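Local coordinates for protein unsaturated glucuronyl hydrolase (Streptococcus agalactiae, PDB 2ZZR) that removes unsaturated uronic acid residues from hyaluronan, chondroitin and heparin disaccharides by hydrolysing their glycosidic bonds, at residues Gly71-Cys76 / His94-Ser99; Leu79-Asn84 / Lys88-Ala93; Ala125-Asn130 / Lys134-Thr139; Leu181-Tyr186 / Tyr259-Asp264. All blocks are in the same frame, centred on the assembly; numbering follows the deposited sequence.

Contact 1: residues Gly71-Cys76 / His94-Ser99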
# COMPACT_ATOMS: atom_id res chain seq x y z
N GLY A 71 7.47 1.93 9.29
CA GLY A 71 8.05 2.50 8.07
C GLY A 71 7.20 3.58 7.41
O GLY A 71 7.74 4.45 6.73
N PHE A 72 5.88 3.51 7.61
CA PHE A 72 4.96 4.50 7.04
C PHE A 72 5.15 5.88 7.65
O PHE A 72 5.00 6.89 6.96
CB PHE A 72 3.50 4.05 7.17
CG PHE A 72 3.17 2.82 6.37
CD1 PHE A 72 3.26 2.83 4.98
CD2 PHE A 72 2.76 1.65 7.02
CE1 PHE A 72 2.95 1.69 4.24
CE2 PHE A 72 2.45 0.51 6.28
CZ PHE A 72 2.55 0.52 4.89
N TRP A 73 5.49 5.92 8.93
CA TRP A 73 5.84 7.19 9.60
C TRP A 73 7.07 7.82 8.93
O TRP A 73 7.01 8.98 8.49
CB TRP A 73 6.07 6.97 11.10
CG TRP A 73 6.75 8.13 11.79
CD1 TRP A 73 7.98 8.12 12.39
CD2 TRP A 73 6.23 9.46 11.95
NE1 TRP A 73 8.26 9.36 12.91
CE2 TRP A 73 7.21 10.20 12.66
CE3 TRP A 73 5.04 10.10 11.57
CZ2 TRP A 73 7.04 11.56 12.99
CZ3 TRP A 73 4.86 11.45 11.90
CH2 TRP A 73 5.86 12.16 12.61
N THR A 74 8.15 7.06 8.85
CA THR A 74 9.39 7.52 8.21
C THR A 74 9.13 7.93 6.75
O THR A 74 9.66 8.94 6.28
CB THR A 74 10.49 6.45 8.27
OG1 THR A 74 10.56 5.90 9.60
CG2 THR A 74 11.86 7.05 7.90
N GLY A 75 8.29 7.16 6.06
CA GLY A 75 7.88 7.51 4.69
C GLY A 75 7.22 8.87 4.56
O GLY A 75 7.49 9.61 3.61
N CYS A 76 6.34 9.21 5.52
CA CYS A 76 5.71 10.54 5.55
C CYS A 76 6.79 11.62 5.67
O CYS A 76 6.74 12.64 4.98
CB CYS A 76 4.72 10.67 6.72
SG CYS A 76 3.16 9.75 6.54
N HIS A 94 16.42 9.99 9.19
CA HIS A 94 17.63 9.18 9.18
C HIS A 94 17.88 8.47 10.51
O HIS A 94 18.46 7.38 10.54
CB HIS A 94 18.87 9.96 8.76
CG HIS A 94 20.11 9.13 8.72
ND1 HIS A 94 20.31 8.14 7.79
CD2 HIS A 94 21.19 9.10 9.54
CE1 HIS A 94 21.47 7.55 8.01
NE2 HIS A 94 22.02 8.11 9.08
N LYS A 95 17.46 9.10 11.61
CA LYS A 95 17.48 8.44 12.91
C LYS A 95 16.55 7.23 12.92
O LYS A 95 16.91 6.17 13.45
CB LYS A 95 17.14 9.42 14.03
CG LYS A 95 18.33 10.30 14.42
CD LYS A 95 17.94 11.32 15.46
CE LYS A 95 19.05 12.35 15.64
NZ LYS A 95 18.57 13.53 16.40
N ASN A 96 15.38 7.37 12.30
CA ASN A 96 14.48 6.22 12.08
C ASN A 96 15.20 5.12 11.31
O ASN A 96 15.16 3.95 11.69
CB ASN A 96 13.21 6.63 11.32
CG ASN A 96 12.23 7.41 12.16
OD1 ASN A 96 12.46 7.71 13.34
ND2 ASN A 96 11.10 7.77 11.55
N VAL A 97 15.87 5.49 10.22
CA VAL A 97 16.67 4.55 9.43
C VAL A 97 17.67 3.76 10.30
O VAL A 97 17.80 2.55 10.14
CB VAL A 97 17.39 5.27 8.25
CG1 VAL A 97 18.41 4.35 7.59
CG2 VAL A 97 16.37 5.77 7.24
N LEU A 98 18.35 4.46 11.20
CA LEU A 98 19.32 3.79 12.08
C LEU A 98 18.63 2.79 13.01
O LEU A 98 19.16 1.71 13.28
CB LEU A 98 20.17 4.80 12.85
CG LEU A 98 21.13 5.64 11.99
CD1 LEU A 98 21.90 6.65 12.85
CD2 LEU A 98 22.10 4.76 11.22
N SER A 99 17.44 3.16 13.48
CA SER A 99 16.58 2.28 14.27
C SER A 99 16.17 1.04 13.48
O SER A 99 16.18 -0.07 14.01
CB SER A 99 15.34 3.03 14.76
OG SER A 99 14.43 2.16 15.42
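T74 keeps its OG1 beside the backbone N and anti to the carbonyl carbon (chi1 -46°). This sets the hydroxyl on the flank facing helix 87-105. N96 answers with CG likewise beside its own backbone N (chi1 -74°), and its amide reaches across to T74. The pair joins two neighbouring helices of the alpha barrel of this glycosyl hydrolase family 88 enzyme, 70-84 and 87-105, which run in opposite directions and are linked by a short turn. The closest CA atoms, those of T74 and N96, are 6.5 Å apart, a gap that two short side chains can bridge.

N96 ND2 donates to T74 OG1 at 2.8 Å. The bond is bent, with an N-H...O angle of 137°, and the hydroxyl oxygen stands somewhat out of the amide plane. The two side chains lie alongside one another, pointing opposite ways, so methylene and methyl also touch beside the polar link. W73 closes in on the same amide nitrogen. Its indole lies across the N96 side chain, and W73 CD1 comes to 3.2 Å from N96 ND2. The ring meets the amide obliquely.

All three residues are buried, so this side-chain hydrogen bond lies inside the protein and gives the amide N-H and the hydroxyl a partner there. Y50 touches both T74 and N96, while F46 meets the W73 ring edge-to-face. Helix 115-130 touches T74 through S122. On the apolar side of the T74–N96 pair, T74 CG2 rests 3.7 Å from N96 CB.

Contact 2: residues Leu79-Asn84 / Lys88-Ala93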
# COMPACT_ATOMS: atom_id res chain seq x y z
N LEU A 79 8.74 11.94 2.34
CA LEU A 79 7.91 12.62 1.34
C LEU A 79 7.89 14.12 1.59
O LEU A 79 8.03 14.91 0.65
CB LEU A 79 6.49 12.07 1.35
CG LEU A 79 6.37 10.67 0.75
CD1 LEU A 79 4.95 10.19 0.99
CD2 LEU A 79 6.70 10.67 -0.75
N ALA A 80 7.71 14.50 2.85
CA ALA A 80 7.74 15.90 3.26
C ALA A 80 9.10 16.52 2.93
O ALA A 80 9.16 17.66 2.44
CB ALA A 80 7.44 16.02 4.76
N TYR A 81 10.16 15.77 3.19
CA TYR A 81 11.53 16.21 2.91
C TYR A 81 11.76 16.47 1.42
O TYR A 81 12.46 17.42 1.05
CB TYR A 81 12.54 15.19 3.44
CG TYR A 81 13.98 15.54 3.13
CD1 TYR A 81 14.71 14.82 2.19
CD2 TYR A 81 14.61 16.62 3.76
CE1 TYR A 81 16.03 15.15 1.89
CE2 TYR A 81 15.92 16.96 3.47
CZ TYR A 81 16.63 16.22 2.54
OH TYR A 81 17.93 16.55 2.25
N GLU A 82 11.19 15.63 0.56
CA GLU A 82 11.26 15.86 -0.88
C GLU A 82 10.56 17.15 -1.28
O GLU A 82 10.98 17.81 -2.23
CB GLU A 82 10.65 14.69 -1.64
CG GLU A 82 11.45 13.42 -1.48
CD GLU A 82 11.17 12.44 -2.59
OE1 GLU A 82 10.87 11.27 -2.29
OE2 GLU A 82 11.26 12.85 -3.76
N TYR A 83 9.51 17.49 -0.55
CA TYR A 83 8.73 18.68 -0.83
C TYR A 83 9.45 19.97 -0.43
O TYR A 83 9.43 20.93 -1.19
CB TYR A 83 7.36 18.62 -0.15
CG TYR A 83 6.50 19.83 -0.43
CD1 TYR A 83 5.85 19.97 -1.66
CD2 TYR A 83 6.35 20.84 0.52
CE1 TYR A 83 5.06 21.08 -1.92
CE2 TYR A 83 5.56 21.95 0.27
CZ TYR A 83 4.92 22.06 -0.96
OH TYR A 83 4.14 23.16 -1.23
N ASN A 84 10.08 19.99 0.74
CA ASN A 84 10.65 21.25 1.24
C ASN A 84 12.16 21.28 1.57
O ASN A 84 12.68 22.33 1.97
CB ASN A 84 9.81 21.82 2.40
CG ASN A 84 9.95 21.03 3.71
OD1 ASN A 84 9.17 21.24 4.65
ND2 ASN A 84 10.93 20.14 3.77
N LYS A 88 15.89 19.34 8.98
CA LYS A 88 15.28 18.84 10.21
C LYS A 88 14.52 17.52 9.98
O LYS A 88 14.56 16.61 10.82
CB LYS A 88 14.33 19.88 10.81
CG LYS A 88 13.75 19.50 12.17
CD LYS A 88 12.37 20.11 12.41
CE LYS A 88 12.46 21.56 12.85
NZ LYS A 88 11.15 22.26 12.67
N LEU A 89 13.83 17.44 8.84
CA LEU A 89 13.10 16.22 8.47
C LEU A 89 14.05 15.07 8.19
O LEU A 89 13.83 13.95 8.65
CB LEU A 89 12.20 16.49 7.26
CG LEU A 89 11.04 17.46 7.49
CD1 LEU A 89 10.39 17.81 6.18
CD2 LEU A 89 10.02 16.91 8.47
N LYS A 90 15.11 15.34 7.44
CA LYS A 90 16.14 14.36 7.15
C LYS A 90 16.79 13.85 8.44
O LYS A 90 17.03 12.65 8.59
CB LYS A 90 17.21 14.94 6.22
CG LYS A 90 18.40 14.04 5.99
CD LYS A 90 19.45 14.71 5.13
CE LYS A 90 20.66 13.81 4.95
NZ LYS A 90 21.55 14.33 3.88
N ASN A 91 17.06 14.77 9.37
CA ASN A 91 17.65 14.39 10.65
C ASN A 91 16.83 13.34 11.39
O ASN A 91 17.38 12.33 11.83
CB ASN A 91 17.86 15.63 11.53
CG ASN A 91 19.06 16.45 11.10
OD1 ASN A 91 19.91 15.98 10.33
ND2 ASN A 91 19.15 17.67 11.60
N ILE A 92 15.53 13.58 11.52
CA ILE A 92 14.68 12.63 12.24
C ILE A 92 14.45 11.35 11.44
O ILE A 92 14.52 10.25 11.99
CB ILE A 92 13.35 13.26 12.76
CG1 ILE A 92 12.55 12.26 13.61
CG2 ILE A 92 12.50 13.84 11.63
CD1 ILE A 92 13.31 11.70 14.83
N ALA A 93 14.23 11.49 10.13
CA ALA A 93 14.00 10.33 9.27
C ALA A 93 15.23 9.41 9.22
O ALA A 93 15.09 8.18 9.24
CB ALA A 93 13.59 10.78 7.86
O HOH W 1 19.66 14.28 1.75
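The Y81 ring carries K90 on one face. K90 CB stands over the ring, displaced toward its rim, and makes a CH-pi contact 4.0 Å from the ring centroid. K90 CB is 3.6 Å from Y81 CE2. L89 CB approaches the same ring only obliquely, and I129 of helix 115-130 touches it at CE1. Both Y81 and K90 have CG anti to the backbone N (chi1 177° and 173°), and the lysine chain is extended beyond it. The two side chains therefore run alongside each other the same way. Their polar ends share a water: K90 NZ donates to it at 2.8 Å, and Y81 OH lies 2.9 Å from it.

On the buried side of this pair L89 fills the contact. L89 CD1 is 3.7 Å from A80 CB and 3.4 Å from N84 ND2. The N84 side chain lies across that of L89, while N84 OD1 is held by Y40.

The contact forms the turn end of a helical hairpin. The axes of segments 79-84 and 88-93 approach to 9.1 Å at 157°, nearly antiparallel. Helix 25-46 covers the buried side, with L36 against A80 and both Y40 and I43 against L89.

Contact 3: residues Ala125-Asn130 / Lys134-Thr139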
# COMPACT_ATOMS: atom_id res chain seq x y z
N ALA A 125 13.79 4.38 0.78
CA ALA A 125 13.47 5.79 0.55
C ALA A 125 14.71 6.68 0.67
O ALA A 125 15.01 7.46 -0.24
CB ALA A 125 12.40 6.26 1.49
N GLU A 126 15.42 6.57 1.79
CA GLU A 126 16.62 7.39 1.95
C GLU A 126 17.66 7.09 0.88
O GLU A 126 18.27 8.01 0.34
CB GLU A 126 17.26 7.30 3.34
CG GLU A 126 18.39 8.34 3.45
CD GLU A 126 18.97 8.52 4.82
OE1 GLU A 126 19.52 9.62 5.07
OE2 GLU A 126 18.90 7.58 5.65
N TYR A 127 17.84 5.81 0.57
CA TYR A 127 18.78 5.43 -0.47
C TYR A 127 18.47 6.10 -1.81
O TYR A 127 19.39 6.59 -2.49
CB TYR A 127 18.89 3.91 -0.64
CG TYR A 127 19.96 3.52 -1.64
CD1 TYR A 127 19.62 3.05 -2.91
CD2 TYR A 127 21.31 3.67 -1.32
CE1 TYR A 127 20.61 2.71 -3.83
CE2 TYR A 127 22.31 3.33 -2.25
CZ TYR A 127 21.95 2.86 -3.49
OH TYR A 127 22.92 2.53 -4.41
N ARG A 128 17.19 6.14 -2.19
CA ARG A 128 16.75 6.85 -3.40
C ARG A 128 17.15 8.32 -3.35
O ARG A 128 17.60 8.90 -4.34
CB ARG A 128 15.23 6.80 -3.56
CG ARG A 128 14.64 5.43 -3.65
CD ARG A 128 14.97 4.75 -4.95
NE ARG A 128 14.06 3.63 -5.17
CZ ARG A 128 14.38 2.52 -5.84
NH1 ARG A 128 13.46 1.58 -5.99
NH2 ARG A 128 15.58 2.37 -6.36
N ILE A 129 16.96 8.92 -2.17
CA ILE A 129 17.07 10.36 -2.00
C ILE A 129 18.53 10.83 -1.96
O ILE A 129 18.89 11.79 -2.64
CB ILE A 129 16.27 10.83 -0.76
CG1 ILE A 129 14.77 10.66 -1.01
CG2 ILE A 129 16.59 12.30 -0.42
CD1 ILE A 129 13.89 10.74 0.24
N ASN A 130 19.36 10.13 -1.18
CA ASN A 130 20.76 10.56 -1.01
C ASN A 130 21.82 9.44 -1.04
O ASN A 130 23.00 9.70 -0.80
CB ASN A 130 20.90 11.45 0.24
CG ASN A 130 20.51 10.73 1.53
OD1 ASN A 130 19.87 11.32 2.41
ND2 ASN A 130 20.89 9.47 1.66
N LYS A 134 24.06 3.11 4.95
CA LYS A 134 23.43 2.37 6.05
C LYS A 134 21.96 2.06 5.72
O LYS A 134 21.44 1.01 6.10
CB LYS A 134 23.55 3.11 7.38
CG LYS A 134 24.97 3.07 7.97
CD LYS A 134 25.01 3.60 9.39
CE LYS A 134 26.40 3.45 10.00
NZ LYS A 134 26.67 2.05 10.44
N ALA A 135 21.32 2.99 5.01
CA ALA A 135 19.97 2.77 4.49
C ALA A 135 19.96 1.61 3.48
O ALA A 135 19.05 0.76 3.51
CB ALA A 135 19.42 4.04 3.85
N LEU A 136 20.97 1.56 2.62
CA LEU A 136 21.14 0.45 1.69
C LEU A 136 21.39 -0.87 2.43
O LEU A 136 20.78 -1.88 2.12
CB LEU A 136 22.27 0.73 0.70
CG LEU A 136 22.60 -0.36 -0.33
CD1 LEU A 136 21.39 -0.69 -1.20
CD2 LEU A 136 23.79 0.04 -1.19
N GLU A 137 22.29 -0.83 3.41
CA GLU A 137 22.63 -2.00 4.21
C GLU A 137 21.39 -2.60 4.87
O GLU A 137 21.16 -3.81 4.79
CB GLU A 137 23.66 -1.62 5.28
CG GLU A 137 24.12 -2.78 6.15
CD GLU A 137 25.00 -2.33 7.31
OE1 GLU A 137 25.19 -3.13 8.24
OE2 GLU A 137 25.48 -1.17 7.29
N ALA A 138 20.59 -1.75 5.50
CA ALA A 138 19.35 -2.18 6.16
C ALA A 138 18.38 -2.80 5.15
O ALA A 138 17.74 -3.81 5.44
CB ALA A 138 18.70 -1.03 6.89
N THR A 139 18.29 -2.18 3.98
CA THR A 139 17.40 -2.67 2.91
C THR A 139 17.78 -4.09 2.46
O THR A 139 16.91 -4.97 2.37
CB THR A 139 17.38 -1.71 1.70
OG1 THR A 139 16.87 -0.43 2.10
CG2 THR A 139 16.49 -2.26 0.60
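L136 packs over one face of the Y127 ring. The two fit closely, yet both are partly exposed, so this is the side of the contact nearer solvent. L136 CD1 lies almost on the ring normal, above the ring centre, as a CH-pi contact 4.1 Å from the centroid. L136 CB touches Y127 CD2 at 3.7 Å, and L136 CD2 reaches Y127 CE2 at 3.8 Å. Both residues hold CG anti to the backbone N (chi1 -175° for Y127, 179° for L136), which sends them side by side the same way.

The layer nearer the backbones, E126 against A135, is the buried one. A135 fills it with a bare methyl. Its CB is 3.9 Å from E126 CB. The E126 chain continues past it, extended, and its carboxylate is bound by H94 on helix 87-105. One turn on, T139 OG1 donates to A135 O at 2.9 Å, reaching it from the face opposite to T139 N. The same hydroxyl also bonds T124 OG1 on helix 115-130, which ties the two helices together.

Segments 125-130 and 134-139 make up a helical hairpin of the alpha barrel, their axes inclined at 144°. Helix 70-84 packs on one flank, where W78 touches A125, E126 and I129. Helix 180-189 packs on another, with Q188 on Y127 and F184 on R128 and T139.

Contact 4: residues Leu181-Tyr186 / Tyr259-Asp264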
# COMPACT_ATOMS: atom_id res chain seq x y z
N LEU A 181 10.61 -4.80 -2.47
CA LEU A 181 11.89 -4.89 -1.77
C LEU A 181 12.82 -5.90 -2.44
O LEU A 181 14.03 -5.66 -2.56
CB LEU A 181 11.63 -5.30 -0.30
CG LEU A 181 12.81 -5.67 0.61
CD1 LEU A 181 13.77 -4.49 0.74
CD2 LEU A 181 12.28 -6.10 1.96
N LEU A 182 12.25 -7.01 -2.90
CA LEU A 182 13.03 -8.06 -3.56
C LEU A 182 13.50 -7.65 -4.96
O LEU A 182 14.62 -7.96 -5.35
CB LEU A 182 12.26 -9.38 -3.60
CG LEU A 182 11.84 -9.90 -2.23
CD1 LEU A 182 11.11 -11.22 -2.39
CD2 LEU A 182 13.05 -10.06 -1.29
N PHE A 183 12.64 -6.94 -5.70
CA PHE A 183 13.05 -6.40 -7.00
C PHE A 183 14.19 -5.40 -6.84
O PHE A 183 15.10 -5.35 -7.67
CB PHE A 183 11.88 -5.75 -7.75
CG PHE A 183 10.90 -6.74 -8.35
CD1 PHE A 183 9.55 -6.67 -8.03
CD2 PHE A 183 11.32 -7.72 -9.25
CE1 PHE A 183 8.62 -7.56 -8.60
CE2 PHE A 183 10.41 -8.62 -9.82
CZ PHE A 183 9.06 -8.54 -9.49
N PHE A 184 14.14 -4.60 -5.77
CA PHE A 184 15.22 -3.65 -5.46
C PHE A 184 16.53 -4.40 -5.16
O PHE A 184 17.59 -4.06 -5.70
CB PHE A 184 14.85 -2.74 -4.28
CG PHE A 184 15.97 -1.84 -3.84
CD1 PHE A 184 16.20 -0.63 -4.49
CD2 PHE A 184 16.81 -2.20 -2.79
CE1 PHE A 184 17.25 0.21 -4.10
CE2 PHE A 184 17.86 -1.37 -2.38
CZ PHE A 184 18.07 -0.16 -3.04
N ALA A 185 16.45 -5.42 -4.30
CA ALA A 185 17.62 -6.22 -3.96
C ALA A 185 18.24 -6.87 -5.20
O ALA A 185 19.46 -6.92 -5.33
CB ALA A 185 17.28 -7.27 -2.91
N TYR A 186 17.39 -7.33 -6.12
CA TYR A 186 17.87 -7.87 -7.39
C TYR A 186 18.66 -6.82 -8.17
O TYR A 186 19.76 -7.11 -8.67
CB TYR A 186 16.72 -8.39 -8.25
CG TYR A 186 17.13 -8.62 -9.68
CD1 TYR A 186 18.01 -9.65 -10.03
CD2 TYR A 186 16.67 -7.77 -10.69
CE1 TYR A 186 18.41 -9.84 -11.35
CE2 TYR A 186 17.07 -7.96 -12.01
CZ TYR A 186 17.93 -8.99 -12.33
OH TYR A 186 18.31 -9.17 -13.64
N TYR A 259 4.50 -4.76 -12.30
CA TYR A 259 4.57 -4.60 -13.76
C TYR A 259 5.82 -3.83 -14.18
O TYR A 259 6.44 -4.16 -15.20
CB TYR A 259 3.31 -3.91 -14.30
CG TYR A 259 3.41 -3.61 -15.78
CD1 TYR A 259 3.11 -4.58 -16.73
CD2 TYR A 259 3.82 -2.35 -16.22
CE1 TYR A 259 3.21 -4.30 -18.10
CE2 TYR A 259 3.93 -2.06 -17.58
CZ TYR A 259 3.63 -3.04 -18.51
OH TYR A 259 3.75 -2.75 -19.85
N ARG A 260 6.21 -2.81 -13.41
CA ARG A 260 7.44 -2.07 -13.70
C ARG A 260 8.60 -3.01 -13.96
O ARG A 260 9.42 -2.79 -14.85
CB ARG A 260 7.87 -1.20 -12.52
CG ARG A 260 6.91 -0.12 -12.09
CD ARG A 260 7.49 0.57 -10.85
NE ARG A 260 7.64 -0.37 -9.73
CZ ARG A 260 8.48 -0.22 -8.72
NH1 ARG A 260 9.28 0.84 -8.65
NH2 ARG A 260 8.54 -1.14 -7.76
N LYS A 261 8.65 -4.07 -13.16
CA LYS A 261 9.81 -4.95 -13.09
C LYS A 261 9.65 -6.22 -13.91
O LYS A 261 10.61 -6.98 -14.10
CB LYS A 261 10.09 -5.30 -11.63
CG LYS A 261 10.16 -4.09 -10.70
CD LYS A 261 11.26 -3.12 -11.13
CE LYS A 261 11.31 -1.90 -10.22
NZ LYS A 261 12.39 -0.96 -10.70
N MET A 262 8.44 -6.45 -14.41
CA MET A 262 8.13 -7.71 -15.09
C MET A 262 7.66 -7.49 -16.52
O MET A 262 7.92 -8.33 -17.40
CB MET A 262 7.08 -8.50 -14.29
CG MET A 262 7.58 -8.96 -12.95
SD MET A 262 6.31 -9.66 -11.89
CE MET A 262 5.83 -11.10 -12.85
N LYS A 263 6.96 -6.38 -16.73
CA LYS A 263 6.49 -5.97 -18.06
C LYS A 263 5.70 -7.07 -18.78
O LYS A 263 5.89 -7.33 -19.98
CB LYS A 263 7.65 -5.45 -18.92
CG LYS A 263 8.24 -4.13 -18.39
CD LYS A 263 7.15 -3.06 -18.31
CE LYS A 263 7.69 -1.70 -17.89
NZ LYS A 263 7.83 -0.81 -19.08
N ASP A 264 4.82 -7.71 -18.03
CA ASP A 264 3.91 -8.71 -18.58
C ASP A 264 2.57 -8.02 -18.79
O ASP A 264 1.95 -7.57 -17.84
CB ASP A 264 3.80 -9.89 -17.59
CG ASP A 264 2.79 -10.95 -18.02
OD1 ASP A 264 2.18 -10.84 -19.11
OD2 ASP A 264 2.62 -11.90 -17.24
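F183 is the residue most covered here, and the CB and CG of K261 cover one face of its ring. K261 CB sits over the ring centre, 3.6 Å from the centroid, in a CH-pi contact. K261 CG adds to it, at 3.6 Å from F183 CG. The lysine chain bends at CB–CG (chi2 -59°), so its apolar root covers the ring while the ammonium group goes on to a salt bridge with E187. The two side chains pass one another, pointing opposite ways.

M262 supplies the third surface. It comes across the far end of the ring. M262 CG and M262 SD are each 3.8 Å from F183 CZ. The sulfur makes a Met-aromatic contact, approaching obliquely, with SD 5.1 Å from the F183 centroid.

The contact is wholly between side chains and brings together parts of the barrel far apart in sequence: helix 180-189 and helix 245-262. R195 binds the carbonyl of K261. Helix 192-209 also packs here, with A198 against F183 and Y203 against M262, while helix 265-280 touches M262 through Q267.

How the contacts relate
Contacts 1 and 2 join the same two helices, 70-84 and 87-105, at different levels. Contact 1 is fully buried and depends on a direct side-chain hydrogen bond. Contact 2, nearer the turn, is partly exposed, and its polar ends meet through water. Contact 3 resembles contact 2: both place an aliphatic chain over a tyrosine face at the turn end of a hairpin. Y81 packs on I129 between them, and H94 links contact 1 to contact 3. Contact 4 again lays an aliphatic chain on an aromatic face, here a phenylalanine, and adds a Met-aromatic contact, but joins helices distant in sequence. It meets contact 3 through F184 and touches neither contact 1 nor contact 2.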